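Local coordinates for protein cytochrome C3, A dimeric class III c-type cytochrome (Desulfovibrio gigas, PDB 1GYO) that carries electrons as a di-tetraheme cytochrome, each subunit holding four covalently bound c-type hemes with bis-histidine iron ligation, at the interface of chains A and B. Numbering follows the deposited sequence. Chains: chain A/B, Cytochrome C3, A dimeric class III c-type cytochrome.

The interface of chains A and B. Residues chain A 44-46; chain B 29, 32.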
loop_
_atom_site.group_PDB
_atom_site.type_symbol
_atom_site.label_atom_id
_atom_site.label_comp_id
_atom_site.label_asym_id
_atom_site.label_seq_id
_atom_site.Cartn_x
_atom_site.Cartn_y
_atom_site.Cartn_z
ATOM N N ASP A 44 -5.620 -7.355 3.623
ATOM C CA ASP A 44 -6.734 -7.306 2.686
ATOM C C ASP A 44 -7.473 -6.013 2.917
ATOM O O ASP A 44 -8.341 -5.927 3.822
ATOM C CB ASP A 44 -7.628 -8.500 2.920
ATOM C CG ASP A 44 -8.797 -8.556 1.959
ATOM O OD1 ASP A 44 -9.117 -7.543 1.294
ATOM O OD2 ASP A 44 -9.423 -9.665 1.905
ATOM N N GLY A 45 -7.177 -4.980 2.146
ATOM C CA GLY A 45 -7.961 -3.782 2.140
ATOM C C GLY A 45 -7.607 -2.771 3.206
ATOM O O GLY A 45 -7.341 -1.605 2.937
ATOM N N CYS A 46 -7.725 -3.217 4.458
ATOM C CA CYS A 46 -7.505 -2.283 5.532
ATOM C C CYS A 46 -7.026 -3.130 6.724
ATOM O O CYS A 46 -7.134 -4.374 6.676
ATOM C CB CYS A 46 -8.742 -1.468 5.899
ATOM S SG CYS A 46 -10.226 -2.462 6.327
ATOM N N ALA B 29 -11.585 -0.704 2.377
ATOM C CA ALA B 29 -11.937 -2.110 2.107
ATOM C C ALA B 29 -12.580 -2.257 0.720
ATOM O O ALA B 29 -12.251 -3.150 -0.061
ATOM C CB ALA B 29 -12.825 -2.636 3.216
ATOM N N ARG B 32 -10.127 -2.337 -2.063
ATOM C CA ARG B 32 -8.998 -3.240 -1.836
ATOM C C ARG B 32 -8.273 -3.645 -3.121
ATOM O O ARG B 32 -7.113 -4.034 -3.055
ATOM C CB ARG B 32 -9.506 -4.503 -1.121
ATOM C CG ARG B 32 -10.471 -5.381 -1.884
ATOM C CD ARG B 32 -10.958 -6.539 -1.020
ATOM N NE ARG B 32 -12.020 -6.354 -0.089
ATOM C CZ ARG B 32 -12.202 -6.077 1.200
ATOM N NH1 ARG B 32 -13.468 -6.015 1.626
ATOM N NH2 ARG B 32 -11.227 -5.849 2.127
HETATM O O HOH W 1 -5.990 -4.758 -0.486
#
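The carboxylate oxygen OD1 of A:Asp44 takes a hydrogen bond from the guanidinium nitrogen NH2 of B:Arg32 at 2.8 Å, a salt bridge between the two subunits of this dimeric class III cytochrome c. The pair illustrates how opposite charges can meet without the flat, two-pronged pairing of the textbook. Here the carboxylate and guanidinium planes stand 81° apart, NH2 comes to OD1 from above the carboxylate plane, and the oxygen in turn is tilted out of the guanidinium plane. With only 129° at the hydrogen the bond is bent, and much of its hold is probably electrostatic. The arginine reaches this position by a folded path: CG is lodged in the cleft formed by the backbone N and the carbonyl carbon (chi1 65°), and a bend at chi3 turns the guanidinium back over its own chain's loop. The carbonyl oxygen of B:Ala29 covers the middle of one guanidinium face, 3.1 Å from its plane, a second-shell contact that may help fix the group's rotation and stabilise its charge.

Beside the charged pair, A:Gly45 lays its backbone against the aliphatic root of the same arginine, its CA 3.7 Å from CB of B:Arg32. One water joins the two backbones: it lies 2.9 Å from the amide N of A:Gly45 and equally far from the carbonyl O of B:Arg32. One residue further along, the sulfur SG of A:Cys46 faces the methyl CB of B:Ala29 at 4.1 Å, a loose apolar contact. This cysteine forms an interchain disulfide with B:Cys5, so the patch includes one end of a covalent link between the subunits. Two-fold symmetry repeats the arrangement with the chains exchanged.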